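PDB 1ZUD: sulfur carrier protein ThiS adenylyltransferase from Escherichia coli, which catalyses the ATP-dependent adenylation of the C-terminal glycine of the sulfur carrier protein ThiS, a step in making the thiazole of thiamin. Local coordinates for residues C[5-8]-C[9-12]; C[62-65]-C[66-69]; C[79-82]-C[83-87]. All blocks are in the same frame, centred on the assembly; numbering follows the deposited sequence.

How the interactions relate
The three contacts follow one another along the chain. Interaction 1 lies at the junction of helices 3-8 and 10-13, its centre about 32 Å from that of interaction 2 and 29 Å from that of interaction 3. Residues 62-69 and 79-82 lie in the loop from strand 54-58 of the Rossmann-like mixed sheet, and 83-87 begins helix 83-94. Interactions 2 and 3, centres about 10 Å apart, touch, Val63 probably pairing through its backbone with Asp80 and Arg81. Interactions 1 and 2 meet across the homodimer: residues 7-12 of one subunit pack on residues 65-69 of the other. ATP-binding Arg11 and Lys83 sit in interactions 1 and 3; interaction 2 places Asn67 beside Lys83.

Interaction 1 of 3, residues C[5-8]-C[9-12]; sequences DFMR and YSRQ
Tyr9 lies beside Arg8 and alongside Asp5, one turn back, where helix 3-8 gives way to helix 10-13. Its backbone N closes the last turn of the first helix on Asp5 O at 2.9 Å, nearly straight at the hydrogen (167°). The residue then leaves helical geometry and serves as N-cap of the next helix. With chi1 at -52°, the Tyr9 ring swings beside its own backbone N and runs back along the first helix, where Arg8 and Asp5 meet it. The aliphatic part of Arg8 covers one face: CD stands 3.9 Å from the Tyr9 ring centroid in a CH-pi contact, with CG offset toward the rim. Beyond CD the Arg8 chain bends, and its guanidinium goes to Leu94 O. Asp5 CB approaches Tyr9 CE1 at 3.8 Å, and a water in the plane of the ring joins the two polar ends, giving a hydrogen bond to Asp5 OD1 and sharing another with Tyr9 OH. Asn95 ND2 also bonds this hydroxyl, so the buried phenol has two polar partners.

Ser10, the first residue of the second helix, also bonds back to the first. Its OG donates to Met7 O at 2.8 Å, approaching 25° out of the carbonyl plane; Ser10 N adds a weak bond to the same oxygen. A second water links Arg8 O to Arg11 N across the break.

Helix 19-27 packs against this corner through Leu20, Gln23 and Leu27, and the loop after helix 83-94 receives Arg8 and Tyr9. On the dimer side, Leu65 and Ser66 of the second subunit cover Met7, Arg8 and Ser10. The kink between the two short helices brings Arg11, an ATP-binding residue, to Arg70 of that subunit, which is also ATP-binding.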
loop_
_atom_site.group_PDB
_atom_site.type_symbol
_atom_site.label_atom_id
_atom_site.label_comp_id
_atom_site.label_asym_id
_atom_site.label_seq_id
_atom_site.Cartn_x
_atom_site.Cartn_y
_atom_site.Cartn_z
ATOM N N ASP C 5 -1.413 13.799 24.484
ATOM C CA ASP C 5 -0.688 12.847 23.634
ATOM C C ASP C 5 -1.186 11.421 23.884
ATOM O O ASP C 5 -1.368 10.617 22.943
ATOM C CB ASP C 5 0.818 12.902 23.915
ATOM C CG ASP C 5 1.444 14.244 23.511
ATOM O OD1 ASP C 5 0.901 14.918 22.600
ATOM O OD2 ASP C 5 2.481 14.617 24.104
ATOM N N PHE C 6 -1.427 11.086 25.148
ATOM C CA PHE C 6 -1.888 9.733 25.441
ATOM C C PHE C 6 -3.182 9.369 24.668
ATOM O O PHE C 6 -3.305 8.296 24.067
ATOM C CB PHE C 6 -2.079 9.574 26.961
ATOM C CG PHE C 6 -2.254 8.169 27.365
ATOM C CD1 PHE C 6 -3.510 7.660 27.625
ATOM C CD2 PHE C 6 -1.168 7.304 27.332
ATOM C CE1 PHE C 6 -3.686 6.278 27.839
ATOM C CE2 PHE C 6 -1.327 5.932 27.539
ATOM C CZ PHE C 6 -2.579 5.415 27.791
ATOM N N MET C 7 -4.133 10.301 24.632
ATOM C CA MET C 7 -5.387 10.099 23.926
ATOM C C MET C 7 -5.205 10.065 22.411
ATOM O O MET C 7 -5.745 9.199 21.685
ATOM C CB MET C 7 -6.362 11.249 24.258
ATOM C CG MET C 7 -7.024 11.107 25.633
ATOM S SD MET C 7 -8.091 9.634 25.755
ATOM C CE MET C 7 -8.584 9.244 23.929
ATOM N N ARG C 8 -4.420 11.002 21.935
ATOM C CA ARG C 8 -4.185 11.127 20.501
ATOM C C ARG C 8 -3.536 9.869 19.935
ATOM O O ARG C 8 -3.942 9.365 18.875
ATOM C CB ARG C 8 -3.288 12.352 20.242
ATOM C CG ARG C 8 -2.802 12.481 18.785
ATOM C CD ARG C 8 -1.792 13.637 18.636
ATOM N NE ARG C 8 -2.460 14.937 18.658
ATOM C CZ ARG C 8 -3.115 15.455 17.619
ATOM N NH1 ARG C 8 -3.190 14.785 16.482
ATOM N NH2 ARG C 8 -3.686 16.652 17.709
ATOM N N TYR C 9 -2.531 9.345 20.641
ATOM C CA TYR C 9 -1.821 8.139 20.151
ATOM C C TYR C 9 -2.324 6.823 20.717
ATOM O O TYR C 9 -1.706 5.757 20.531
ATOM C CB TYR C 9 -0.336 8.270 20.478
ATOM C CG TYR C 9 0.197 9.585 19.981
ATOM C CD1 TYR C 9 0.788 10.508 20.859
ATOM C CD2 TYR C 9 0.141 9.891 18.617
ATOM C CE1 TYR C 9 1.328 11.716 20.382
ATOM C CE2 TYR C 9 0.670 11.080 18.143
ATOM C CZ TYR C 9 1.252 11.984 19.014
ATOM O OH TYR C 9 1.717 13.178 18.521
ATOM N N SER C 10 -3.474 6.888 21.367
ATOM C CA SER C 10 -4.000 5.704 22.024
ATOM C C SER C 10 -4.111 4.428 21.210
ATOM O O SER C 10 -3.745 3.362 21.714
ATOM C CB SER C 10 -5.359 6.035 22.677
ATOM O OG SER C 10 -6.304 6.421 21.720
ATOM N N ARG C 11 -4.537 4.505 19.943
ATOM C CA ARG C 11 -4.722 3.276 19.218
ATOM C C ARG C 11 -3.438 2.584 18.802
ATOM O O ARG C 11 -3.454 1.428 18.449
ATOM C CB ARG C 11 -5.646 3.473 18.000
ATOM C CG ARG C 11 -7.106 3.850 18.374
ATOM C CD ARG C 11 -7.773 2.838 19.327
ATOM N NE ARG C 11 -9.181 3.173 19.632
ATOM C CZ ARG C 11 -9.589 4.088 20.514
ATOM N NH1 ARG C 11 -8.720 4.803 21.233
ATOM N NH2 ARG C 11 -10.895 4.306 20.669
ATOM N N GLN C 12 -2.344 3.325 18.848
ATOM C CA GLN C 12 -1.018 2.845 18.532
ATOM C C GLN C 12 -0.421 2.335 19.886
ATOM O O GLN C 12 0.257 1.288 19.966
ATOM C CB GLN C 12 -0.273 4.077 18.036
ATOM C CG GLN C 12 0.969 3.901 17.332
ATOM C CD GLN C 12 1.268 5.168 16.533
ATOM O OE1 GLN C 12 0.621 5.433 15.516
ATOM N NE2 GLN C 12 2.211 5.967 17.010
HETATM O O HOH W 1 2.422 14.955 20.338
HETATM O O HOH W 2 -5.156 6.948 18.457
#

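Interaction 2 of 3, residues C[62-65]-C[66-69]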
loop_
_atom_site.group_PDB
_atom_site.type_symbol
_atom_site.label_atom_id
_atom_site.label_comp_id
_atom_site.label_asym_id
_atom_site.label_seq_id
_atom_site.Cartn_x
_atom_site.Cartn_y
_atom_site.Cartn_z
ATOM N N ASP C 62 5.785 24.453 -6.174
ATOM C CA ASP C 62 4.575 25.167 -5.747
ATOM C C ASP C 62 3.414 24.211 -6.135
ATOM O O ASP C 62 3.545 23.396 -7.042
ATOM C CB ASP C 62 4.406 26.509 -6.513
ATOM C CG ASP C 62 5.402 27.608 -6.035
ATOM O OD1 ASP C 62 5.857 27.592 -4.867
ATOM O OD2 ASP C 62 5.733 28.508 -6.837
ATOM N N VAL C 63 2.278 24.300 -5.464
ATOM C CA VAL C 63 1.180 23.424 -5.819
ATOM C C VAL C 63 0.612 23.758 -7.212
ATOM O O VAL C 63 0.425 24.927 -7.567
ATOM C CB VAL C 63 0.069 23.502 -4.750
ATOM C CG1 VAL C 63 -1.093 22.578 -5.144
ATOM C CG2 VAL C 63 0.691 23.124 -3.321
ATOM N N HIS C 64 0.322 22.729 -8.007
ATOM C CA HIS C 64 -0.249 22.937 -9.350
ATOM C C HIS C 64 -1.525 22.134 -9.361
ATOM O O HIS C 64 -1.611 21.124 -8.665
ATOM C CB HIS C 64 0.711 22.429 -10.430
ATOM C CG HIS C 64 2.059 23.084 -10.387
ATOM N ND1 HIS C 64 2.231 24.447 -10.522
ATOM C CD2 HIS C 64 3.293 22.572 -10.154
ATOM C CE1 HIS C 64 3.510 24.746 -10.366
ATOM N NE2 HIS C 64 4.174 23.625 -10.140
ATOM N N LEU C 65 -2.484 22.510 -10.218
ATOM C CA LEU C 65 -3.758 21.807 -10.255
ATOM C C LEU C 65 -3.590 20.316 -10.562
ATOM O O LEU C 65 -4.282 19.484 -9.982
ATOM C CB LEU C 65 -4.688 22.460 -11.314
ATOM C CG LEU C 65 -5.938 21.682 -11.702
ATOM C CD1 LEU C 65 -6.860 21.516 -10.441
ATOM C CD2 LEU C 65 -6.645 22.435 -12.844
ATOM N N SER C 66 -2.686 19.987 -11.487
ATOM C CA SER C 66 -2.491 18.580 -11.859
ATOM C C SER C 66 -1.889 17.705 -10.730
ATOM O O SER C 66 -1.872 16.482 -10.825
ATOM C CB SER C 66 -1.621 18.487 -13.106
ATOM O OG SER C 66 -0.304 18.843 -12.769
ATOM N N ASN C 67 -1.395 18.334 -9.678
ATOM C CA ASN C 67 -0.871 17.626 -8.496
ATOM C C ASN C 67 -1.952 16.930 -7.671
ATOM O O ASN C 67 -1.716 15.892 -7.058
ATOM C CB ASN C 67 -0.251 18.618 -7.492
ATOM C CG ASN C 67 1.001 19.305 -8.006
ATOM O OD1 ASN C 67 1.470 20.235 -7.363
ATOM N ND2 ASN C 67 1.553 18.845 -9.147
ATOM N N LEU C 68 -3.136 17.542 -7.629
ATOM C CA LEU C 68 -4.183 17.088 -6.762
ATOM C C LEU C 68 -4.643 15.666 -6.984
ATOM O O LEU C 68 -5.118 15.046 -6.051
ATOM C CB LEU C 68 -5.378 18.084 -6.813
ATOM C CG LEU C 68 -4.952 19.565 -6.520
ATOM C CD1 LEU C 68 -6.223 20.525 -6.362
ATOM C CD2 LEU C 68 -4.129 19.638 -5.191
ATOM N N GLN C 69 -4.466 15.132 -8.183
ATOM C CA GLN C 69 -4.890 13.763 -8.441
ATOM C C GLN C 69 -4.121 12.769 -7.553
ATOM O O GLN C 69 -4.551 11.623 -7.387
ATOM C CB GLN C 69 -4.665 13.470 -9.935
ATOM C CG GLN C 69 -4.805 12.051 -10.377
ATOM C CD GLN C 69 -3.396 11.429 -10.599
ATOM O OE1 GLN C 69 -2.387 12.081 -10.330
ATOM N NE2 GLN C 69 -3.343 10.206 -11.084
HETATM O O HOH W 3 -5.277 16.832 -10.034
#
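The backbone from Leu65 winds into a short 3-10 turn, in which Asn67 N donates to His64 O at 3.0 Å and Leu68 N to Leu65 O at 3.3 Å. The side chain of Asn67 folds back over the start of this turn: CG stands beside its own backbone N (chi1 -67°), which carries OD1 to His64 N at 2.8 Å. The N-H points well at the oxygen (157°) but comes from above the amide plane, 66° out of it. Asn67 and His64 are thus tied both ways, side-chain oxygen to backbone N-H and backbone N-H to carbonyl. Asn67 OD1 also takes a weak hydrogen bond from Lys83 NZ, so it joins the turn to an ATP-binding lysine. With an alanine here, His64 N would probably lose its side-chain acceptor and Lys83 NZ its weak bond, leaving the lysine its hydrogen bond to Gln71 OE1.

The apolar contacts are made by Leu68. Val63 CG1 meets Leu68 CD2 at 4.2 Å, and Leu65 CD1 touches Leu68 CD1 at the same distance, so both branches of Leu68 are used. A water donates to Leu65 O and accepts a weak bond from Gln69 N.

The turn belongs to the loop between strand 54-58 and helix 83-94. Phe74 and Thr76 of the same loop cover Leu68, and Ser66 O receives Arg70 NH1. From the second subunit, Leu94 packs on Leu68, and Gln12 OE1 bonds Gln69 NE2, placing the turn in the dimer interface.

Interaction 3 of 3, residues C[79-82]-C[83-87]; sequences IDRP and KSQVS
Arg81 reaches over the first turn of helix 83-94 to Gln85, its NH2 donating to OE1 at 3.2 Å. The bond is fairly straight (162°), lies near the guanidinium plane and uses a lone pair of the amide oxygen, although the two flat groups are turned 52° apart. A water at the guanidinium edge makes a second link, accepting from Arg81 NE and donating to Gln85 OE1. The arginine has further partners: Asp78 forms a salt bridge with NH1, and Gln89, one turn beyond Gln85, bonds NH2.

Pro82 is the N-cap residue, and its carbonyl opens the helix by accepting from Val86 N at 3.1 Å. One residue on, Lys83 O takes both N and OG of Ser87, from opposite faces of its plane.

Packing lies beneath the polar group. Val86 CG2, set beside its own backbone N, sits over the centre of the Arg81 guanidinium, 3.9 Å above the plane, and touches Arg81 CB at 3.6 Å. Pro82 runs alongside Gln85, with CG 3.9 Å from NE2.

Lys83 NZ, of an ATP-binding residue, hydrogen-bonds Gln71 OE1, with the ATP-binding Asp59 close by. Phe74 of the preceding loop covers Val86 and Ser87, and Leu73 touches Ser87; backbone bonds of Val63 with Asp80 and Arg81 join the helix start to the loop leaving strand 54-58.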
loop_
_atom_site.group_PDB
_atom_site.type_symbol
_atom_site.label_atom_id
_atom_site.label_comp_id
_atom_site.label_asym_id
_atom_site.label_seq_id
_atom_site.Cartn_x
_atom_site.Cartn_y
_atom_site.Cartn_z
ATOM N N ILE C 79 -3.355 26.104 -4.667
ATOM C CA ILE C 79 -2.648 26.236 -5.932
ATOM C C ILE C 79 -1.770 27.497 -5.995
ATOM O O ILE C 79 -2.174 28.563 -5.557
ATOM C CB ILE C 79 -3.648 26.128 -7.107
ATOM C CG1 ILE C 79 -4.133 24.671 -7.192
ATOM C CG2 ILE C 79 -3.057 26.718 -8.405
ATOM C CD1 ILE C 79 -5.467 24.490 -7.964
ATOM N N ASP C 80 -0.541 27.329 -6.501
ATOM C CA ASP C 80 0.454 28.387 -6.623
ATOM C C ASP C 80 1.231 28.708 -5.351
ATOM O O ASP C 80 2.160 29.491 -5.378
ATOM C CB ASP C 80 -0.133 29.689 -7.214
ATOM C CG ASP C 80 -0.596 29.531 -8.656
ATOM O OD1 ASP C 80 -0.045 28.679 -9.392
ATOM O OD2 ASP C 80 -1.519 30.275 -9.063
ATOM N N ARG C 81 0.894 28.070 -4.243
ATOM C CA ARG C 81 1.630 28.316 -3.010
ATOM C C ARG C 81 2.787 27.294 -2.838
ATOM O O ARG C 81 2.717 26.183 -3.386
ATOM C CB ARG C 81 0.636 28.274 -1.858
ATOM C CG ARG C 81 -0.532 29.317 -1.996
ATOM C CD ARG C 81 -1.463 29.190 -0.736
ATOM N NE ARG C 81 -0.695 29.346 0.523
ATOM C CZ ARG C 81 -0.990 28.752 1.688
ATOM N NH1 ARG C 81 -2.049 27.954 1.779
ATOM N NH2 ARG C 81 -0.206 28.910 2.756
ATOM N N PRO C 82 3.863 27.659 -2.103
ATOM C CA PRO C 82 5.035 26.763 -1.886
ATOM C C PRO C 82 4.641 25.455 -1.179
ATOM O O PRO C 82 4.020 25.500 -0.134
ATOM C CB PRO C 82 5.984 27.603 -1.011
ATOM C CG PRO C 82 5.447 29.082 -1.198
ATOM C CD PRO C 82 3.979 28.921 -1.327
ATOM N N LYS C 83 5.058 24.300 -1.728
ATOM C CA LYS C 83 4.670 23.023 -1.151
ATOM C C LYS C 83 5.082 22.769 0.280
ATOM O O LYS C 83 4.286 22.224 1.061
ATOM C CB LYS C 83 5.127 21.845 -2.025
ATOM C CG LYS C 83 4.175 21.545 -3.162
ATOM C CD LYS C 83 4.594 20.295 -3.934
ATOM C CE LYS C 83 3.841 20.268 -5.241
ATOM N NZ LYS C 83 4.238 19.136 -6.136
ATOM N N SER C 84 6.314 23.127 0.645
ATOM C CA SER C 84 6.744 22.863 2.028
ATOM C C SER C 84 5.969 23.727 3.043
ATOM O O SER C 84 5.633 23.277 4.150
ATOM C CB SER C 84 8.279 23.037 2.165
ATOM O OG SER C 84 8.659 24.396 2.172
ATOM N N GLN C 85 5.633 24.949 2.651
ATOM C CA GLN C 85 4.882 25.838 3.546
ATOM C C GLN C 85 3.458 25.344 3.742
ATOM O O GLN C 85 2.951 25.305 4.873
ATOM C CB GLN C 85 4.870 27.258 2.974
ATOM C CG GLN C 85 3.843 28.231 3.612
ATOM C CD GLN C 85 3.789 29.587 2.867
ATOM O OE1 GLN C 85 2.705 30.112 2.580
ATOM N NE2 GLN C 85 4.956 30.144 2.556
ATOM N N VAL C 86 2.791 25.018 2.629
ATOM C CA VAL C 86 1.426 24.497 2.644
ATOM C C VAL C 86 1.376 23.197 3.472
ATOM O O VAL C 86 0.464 22.989 4.267
ATOM C CB VAL C 86 0.930 24.182 1.168
ATOM C CG1 VAL C 86 -0.352 23.378 1.189
ATOM C CG2 VAL C 86 0.727 25.497 0.370
ATOM N N SER C 87 2.348 22.314 3.250
ATOM C CA SER C 87 2.441 21.029 3.963
ATOM C C SER C 87 2.590 21.266 5.466
ATOM O O SER C 87 1.903 20.635 6.268
ATOM C CB SER C 87 3.669 20.215 3.459
ATOM O OG SER C 87 3.499 19.775 2.101
HETATM O O HOH W 4 1.723 31.418 0.463
#